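Local coordinates for protein polyphosphate kinase (Porphyromonas gingivalis, PDB 2O8R) that probably catalyses the reversible transfer of the terminal phosphate of ATP onto a growing chain of inorganic polyphosphate, at residues L182-L195 with Y206-V220. The protein carries 3 engineered substitutions. Numbering follows the deposited sequence.
Sequences LNVPTDGLPRFVEL and YSFLEDIIKEHLDVV
Arg191 and Glu210 meet through two bent side chains: the arginine leaves with CG opposite its backbone N (chi1 -176°) and folds at chi2, while the glutamate sets CG between N and the carbonyl carbon (chi1 69°) and bends in turn. The guanidinium therefore presents its side to the carboxylate, Arg191 NE reaching Glu210 OE1 at 2.9 Å and Arg191 NH2 donating to Glu210 OE2, both on the syn side, with the two planes 40° apart. Asp305 forms a second salt bridge with NH1, so this buried cation is shared between two acids. Phe192 directs its edge at one face of Phe208 in a T-shaped pair, and CG of Arg191 lies over the centre of the Phe192 ring. Val193 and Ser207 exchange both backbone hydrogen bonds; Leu209 N donates to Arg191 O at 2.7 Å, just before strand 192-195. On the opposite sheet face from the phenylalanines, Val193 CG2 packs against Ile212 CD1 at 3.8 Å. Farther along, Leu182 CD1 touches Ile213 CG2 at 3.6 Å, linking helix 209-214 to another sheet. In the PPK1 middle domain, this antiparallel beta hairpin illustrates how a strand can pass straight into a helix whose first turn, at Leu209 and Glu210, bonds back to the partner chain.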
loop_
_atom_site.group_PDB
_atom_site.type_symbol
_atom_site.label_atom_id
_atom_site.label_comp_id
_atom_site.label_asym_id
_atom_site.label_seq_id
_atom_site.Cartn_x
_atom_site.Cartn_y
_atom_site.Cartn_z
ATOM N N LEU A 182 18.156 -9.847 -19.410
ATOM C CA LEU A 182 17.839 -10.019 -17.988
ATOM C C LEU A 182 17.175 -8.844 -17.255
ATOM O O LEU A 182 17.164 -7.695 -17.726
ATOM C CB LEU A 182 18.981 -10.664 -17.187
ATOM C CG LEU A 182 20.406 -10.168 -17.304
ATOM C CD1 LEU A 182 20.589 -8.951 -16.442
ATOM C CD2 LEU A 182 21.320 -11.270 -16.854
ATOM N N ASN A 183 16.593 -9.186 -16.108
ATOM C CA ASN A 183 15.764 -8.279 -15.343
ATOM C C ASN A 183 16.587 -7.521 -14.338
ATOM O O ASN A 183 17.559 -8.045 -13.802
ATOM C CB ASN A 183 14.672 -9.066 -14.613
ATOM C CG ASN A 183 15.205 -10.305 -13.919
ATOM O OD1 ASN A 183 16.086 -10.996 -14.431
ATOM N ND2 ASN A 183 14.676 -10.592 -12.747
ATOM N N VAL A 184 16.214 -6.276 -14.080
ATOM C CA VAL A 184 16.796 -5.580 -12.952
ATOM C C VAL A 184 15.730 -5.532 -11.864
ATOM O O VAL A 184 14.766 -4.774 -11.950
ATOM C CB VAL A 184 17.434 -4.236 -13.353
ATOM C CG1 VAL A 184 17.897 -4.332 -14.782
ATOM C CG2 VAL A 184 16.484 -3.091 -13.203
ATOM N N PRO A 185 15.879 -6.389 -10.851
ATOM C CA PRO A 185 14.802 -6.694 -9.905
ATOM C C PRO A 185 14.488 -5.555 -8.947
ATOM O O PRO A 185 14.641 -5.703 -7.734
ATOM C CB PRO A 185 15.342 -7.898 -9.129
ATOM C CG PRO A 185 16.820 -7.808 -9.253
ATOM C CD PRO A 185 17.127 -7.110 -10.546
ATOM N N THR A 186 14.041 -4.425 -9.482
ATOM C CA THR A 186 13.727 -3.280 -8.633
ATOM C C THR A 186 12.386 -3.465 -7.946
ATOM O O THR A 186 11.993 -2.660 -7.115
ATOM C CB THR A 186 13.762 -1.962 -9.388
ATOM O OG1 THR A 186 12.872 -2.030 -10.507
ATOM C CG2 THR A 186 15.150 -1.698 -9.868
ATOM N N ASP A 187 11.710 -4.552 -8.281
ATOM C CA ASP A 187 10.519 -4.967 -7.567
ATOM C C ASP A 187 10.874 -5.602 -6.224
ATOM O O ASP A 187 9.998 -5.891 -5.416
ATOM C CB ASP A 187 9.734 -5.964 -8.421
ATOM C CG ASP A 187 10.593 -7.134 -8.919
ATOM O OD1 ASP A 187 11.762 -7.267 -8.496
ATOM O OD2 ASP A 187 10.091 -7.927 -9.747
ATOM N N GLY A 188 12.160 -5.862 -6.012
ATOM C CA GLY A 188 12.629 -6.511 -4.791
ATOM C C GLY A 188 13.847 -5.846 -4.165
ATOM O O GLY A 188 14.198 -6.135 -3.027
ATOM N N LEU A 189 14.495 -4.958 -4.914
ATOM C CA LEU A 189 15.677 -4.252 -4.430
ATOM C C LEU A 189 15.569 -2.765 -4.769
ATOM O O LEU A 189 14.779 -2.380 -5.627
ATOM C CB LEU A 189 16.928 -4.842 -5.078
ATOM C CG LEU A 189 17.446 -6.194 -4.591
ATOM C CD1 LEU A 189 18.825 -6.403 -5.158
ATOM C CD2 LEU A 189 17.491 -6.231 -3.087
ATOM N N PRO A 190 16.348 -1.915 -4.092
ATOM C CA PRO A 190 16.290 -0.518 -4.472
ATOM C C PRO A 190 17.074 -0.246 -5.757
ATOM O O PRO A 190 18.016 -0.982 -6.086
ATOM C CB PRO A 190 16.962 0.184 -3.297
ATOM C CG PRO A 190 17.920 -0.797 -2.782
ATOM C CD PRO A 190 17.296 -2.145 -2.989
ATOM N N ARG A 191 16.677 0.807 -6.472
ATOM C CA ARG A 191 17.366 1.228 -7.688
ATOM C C ARG A 191 18.772 1.650 -7.317
ATOM O O ARG A 191 19.728 1.358 -8.041
ATOM C CB ARG A 191 16.634 2.405 -8.335
ATOM C CG ARG A 191 17.210 2.862 -9.660
ATOM C CD ARG A 191 17.167 1.765 -10.727
ATOM N NE ARG A 191 17.913 2.149 -11.928
ATOM C CZ ARG A 191 17.416 2.871 -12.930
ATOM N NH1 ARG A 191 16.163 3.308 -12.911
ATOM N NH2 ARG A 191 18.174 3.152 -13.971
ATOM N N PHE A 192 18.881 2.323 -6.169
ATOM C CA PHE A 192 20.157 2.811 -5.664
ATOM C C PHE A 192 20.601 2.035 -4.437
ATOM O O PHE A 192 19.845 1.890 -3.480
ATOM C CB PHE A 192 20.073 4.304 -5.391
ATOM C CG PHE A 192 19.638 5.091 -6.585
ATOM C CD1 PHE A 192 20.503 5.272 -7.658
ATOM C CD2 PHE A 192 18.353 5.609 -6.659
ATOM C CE1 PHE A 192 20.104 5.979 -8.777
ATOM C CE2 PHE A 192 17.947 6.315 -7.770
ATOM C CZ PHE A 192 18.823 6.499 -8.834
ATOM N N VAL A 193 21.826 1.513 -4.504
ATOM C CA VAL A 193 22.373 0.636 -3.479
ATOM C C VAL A 193 23.510 1.382 -2.791
ATOM O O VAL A 193 24.485 1.770 -3.447
ATOM C CB VAL A 193 22.878 -0.699 -4.105
ATOM C CG1 VAL A 193 23.417 -1.669 -3.043
ATOM C CG2 VAL A 193 21.761 -1.362 -4.862
ATOM N N GLU A 194 23.358 1.619 -1.484
ATOM C CA GLU A 194 24.381 2.287 -0.679
ATOM C C GLU A 194 25.527 1.324 -0.392
ATOM O O GLU A 194 25.299 0.137 -0.156
ATOM C CB GLU A 194 23.790 2.786 0.634
ATOM C CG GLU A 194 24.675 3.791 1.407
ATOM C CD GLU A 194 24.205 4.038 2.852
ATOM O OE1 GLU A 194 23.391 3.246 3.387
ATOM O OE2 GLU A 194 24.668 5.026 3.459
ATOM N N LEU A 195 26.755 1.834 -0.441
ATOM C CA LEU A 195 27.945 1.040 -0.154
ATOM C C LEU A 195 28.464 1.426 1.218
ATOM O O LEU A 195 28.422 2.603 1.575
ATOM C CB LEU A 195 29.021 1.294 -1.207
ATOM C CG LEU A 195 28.662 1.001 -2.669
ATOM C CD1 LEU A 195 29.914 0.888 -3.502
ATOM C CD2 LEU A 195 27.887 -0.271 -2.779
ATOM N N TYR A 206 26.768 5.555 -3.663
ATOM C CA TYR A 206 25.610 4.874 -4.215
ATOM C C TYR A 206 25.899 4.280 -5.575
ATOM O O TYR A 206 26.718 4.792 -6.338
ATOM C CB TYR A 206 24.415 5.819 -4.292
ATOM C CG TYR A 206 24.009 6.348 -2.951
ATOM C CD1 TYR A 206 23.254 5.568 -2.080
ATOM C CD2 TYR A 206 24.392 7.625 -2.541
ATOM C CE1 TYR A 206 22.875 6.044 -0.840
ATOM C CE2 TYR A 206 24.022 8.114 -1.295
ATOM C CZ TYR A 206 23.264 7.312 -0.450
ATOM O OH TYR A 206 22.892 7.773 0.787
ATOM N N SER A 207 25.206 3.193 -5.874
ATOM C CA SER A 207 25.348 2.533 -7.155
ATOM C C SER A 207 23.981 2.234 -7.697
ATOM O O SER A 207 23.075 1.910 -6.924
ATOM C CB SER A 207 26.081 1.217 -6.975
ATOM O OG SER A 207 27.439 1.443 -6.694
ATOM N N PHE A 208 23.838 2.346 -9.016
ATOM C CA PHE A 208 22.661 1.825 -9.723
ATOM C C PHE A 208 22.669 0.309 -9.607
ATOM O O PHE A 208 23.718 -0.336 -9.733
ATOM C CB PHE A 208 22.691 2.182 -11.214
ATOM C CG PHE A 208 22.483 3.650 -11.511
ATOM C CD1 PHE A 208 21.238 4.122 -11.902
ATOM C CD2 PHE A 208 23.533 4.550 -11.433
ATOM C CE1 PHE A 208 21.044 5.463 -12.195
ATOM C CE2 PHE A 208 23.345 5.887 -11.730
ATOM C CZ PHE A 208 22.098 6.345 -12.111
ATOM N N LEU A 209 21.502 -0.260 -9.371
ATOM C CA LEU A 209 21.362 -1.702 -9.355
ATOM C C LEU A 209 21.887 -2.321 -10.651
ATOM O O LEU A 209 22.648 -3.293 -10.606
ATOM C CB LEU A 209 19.901 -2.079 -9.142
ATOM C CG LEU A 209 19.565 -3.501 -8.710
ATOM C CD1 LEU A 209 20.511 -3.961 -7.616
ATOM C CD2 LEU A 209 18.102 -3.555 -8.242
ATOM N N GLU A 210 21.513 -1.742 -11.797
ATOM C CA GLU A 210 21.875 -2.331 -13.098
ATOM C C GLU A 210 23.371 -2.295 -13.361
ATOM O O GLU A 210 23.888 -3.129 -14.097
ATOM C CB GLU A 210 21.098 -1.709 -14.270
ATOM C CG GLU A 210 21.452 -0.257 -14.610
ATOM C CD GLU A 210 20.591 0.764 -13.866
ATOM O OE1 GLU A 210 20.156 0.481 -12.726
ATOM O OE2 GLU A 210 20.357 1.860 -14.426
ATOM N N ASP A 211 24.061 -1.334 -12.749
ATOM C CA ASP A 211 25.512 -1.278 -12.833
ATOM C C ASP A 211 26.142 -2.496 -12.141
ATOM O O ASP A 211 26.996 -3.170 -12.709
ATOM C CB ASP A 211 26.034 0.039 -12.254
ATOM C CG ASP A 211 25.966 1.192 -13.252
ATOM O OD1 ASP A 211 25.720 0.955 -14.450
ATOM O OD2 ASP A 211 26.172 2.347 -12.834
ATOM N N ILE A 212 25.685 -2.798 -10.933
ATOM C CA ILE A 212 26.157 -3.970 -10.220
ATOM C C ILE A 212 25.975 -5.224 -11.052
ATOM O O ILE A 212 26.910 -6.015 -11.187
ATOM C CB ILE A 212 25.466 -4.150 -8.859
ATOM C CG1 ILE A 212 25.607 -2.860 -8.025
ATOM C CG2 ILE A 212 26.053 -5.402 -8.132
ATOM C CD1 ILE A 212 24.611 -2.773 -6.871
ATOM N N ILE A 213 24.785 -5.394 -11.617
ATOM C CA ILE A 213 24.518 -6.545 -12.475
ATOM C C ILE A 213 25.526 -6.620 -13.638
ATOM O O ILE A 213 26.149 -7.655 -13.862
ATOM C CB ILE A 213 23.057 -6.560 -12.973
ATOM C CG1 ILE A 213 22.110 -6.796 -11.784
ATOM C CG2 ILE A 213 22.873 -7.646 -14.033
ATOM C CD1 ILE A 213 20.639 -6.951 -12.153
ATOM N N LYS A 214 25.719 -5.505 -14.331
ATOM C CA LYS A 214 26.695 -5.410 -15.413
ATOM C C LYS A 214 28.091 -5.912 -15.017
ATOM O O LYS A 214 28.770 -6.567 -15.800
ATOM C CB LYS A 214 26.785 -3.963 -15.907
ATOM C CG LYS A 214 25.551 -3.468 -16.695
ATOM C CD LYS A 214 25.836 -2.095 -17.282
ATOM C CE LYS A 214 24.986 -1.790 -18.475
ATOM N NZ LYS A 214 25.398 -0.490 -19.039
ATOM N N GLU A 215 28.494 -5.621 -13.788
ATOM C CA GLU A 215 29.823 -5.936 -13.303
ATOM C C GLU A 215 29.977 -7.428 -12.938
ATOM O O GLU A 215 31.072 -7.900 -12.633
ATOM C CB GLU A 215 30.124 -5.039 -12.095
ATOM C CG GLU A 215 31.583 -4.950 -11.654
ATOM C CD GLU A 215 32.534 -4.574 -12.780
ATOM O OE1 GLU A 215 32.138 -3.808 -13.689
ATOM O OE2 GLU A 215 33.692 -5.043 -12.748
ATOM N N HIS A 216 28.887 -8.180 -12.977
ATOM C CA HIS A 216 28.948 -9.580 -12.572
ATOM C C HIS A 216 28.314 -10.521 -13.591
ATOM O O HIS A 216 27.998 -11.667 -13.273
ATOM C CB HIS A 216 28.304 -9.764 -11.195
ATOM C CG HIS A 216 28.996 -9.017 -10.101
ATOM N ND1 HIS A 216 28.617 -7.752 -9.706
ATOM C CD2 HIS A 216 30.057 -9.348 -9.331
ATOM C CE1 HIS A 216 29.410 -7.341 -8.734
ATOM N NE2 HIS A 216 30.288 -8.293 -8.483
ATOM N N LEU A 217 28.143 -10.034 -14.815
ATOM C CA LEU A 217 27.479 -10.794 -15.860
ATOM C C LEU A 217 28.222 -12.091 -16.155
ATOM O O LEU A 217 27.609 -13.092 -16.536
ATOM C CB LEU A 217 27.345 -9.950 -17.132
ATOM C CG LEU A 217 26.266 -8.862 -17.154
ATOM C CD1 LEU A 217 26.448 -7.951 -18.337
ATOM C CD2 LEU A 217 24.889 -9.489 -17.184
ATOM N N ASP A 218 29.538 -12.071 -15.941
ATOM C CA ASP A 218 30.389 -13.247 -16.132
ATOM C C ASP A 218 30.017 -14.446 -15.257
ATOM O O ASP A 218 30.256 -15.581 -15.656
ATOM C CB ASP A 218 31.861 -12.895 -15.934
ATOM C CG ASP A 218 32.087 -12.026 -14.725
ATOM O OD1 ASP A 218 31.820 -10.803 -14.809
ATOM O OD2 ASP A 218 32.533 -12.565 -13.693
ATOM N N VAL A 219 29.422 -14.213 -14.088
ATOM C CA VAL A 219 28.971 -15.329 -13.249
ATOM C C VAL A 219 27.629 -15.888 -13.735
ATOM O O VAL A 219 27.304 -17.065 -13.513
ATOM C CB VAL A 219 28.947 -14.989 -11.719
ATOM C CG1 VAL A 219 29.872 -13.813 -11.390
ATOM C CG2 VAL A 219 27.547 -14.726 -11.219
ATOM N N VAL A 220 26.871 -15.040 -14.421
ATOM C CA VAL A 220 25.552 -15.405 -14.930
ATOM C C VAL A 220 25.716 -16.200 -16.224
ATOM O O VAL A 220 24.965 -17.144 -16.502
ATOM C CB VAL A 220 24.688 -14.141 -15.146
ATOM C CG1 VAL A 220 23.385 -14.468 -15.838
ATOM C CG2 VAL A 220 24.417 -13.468 -13.811
#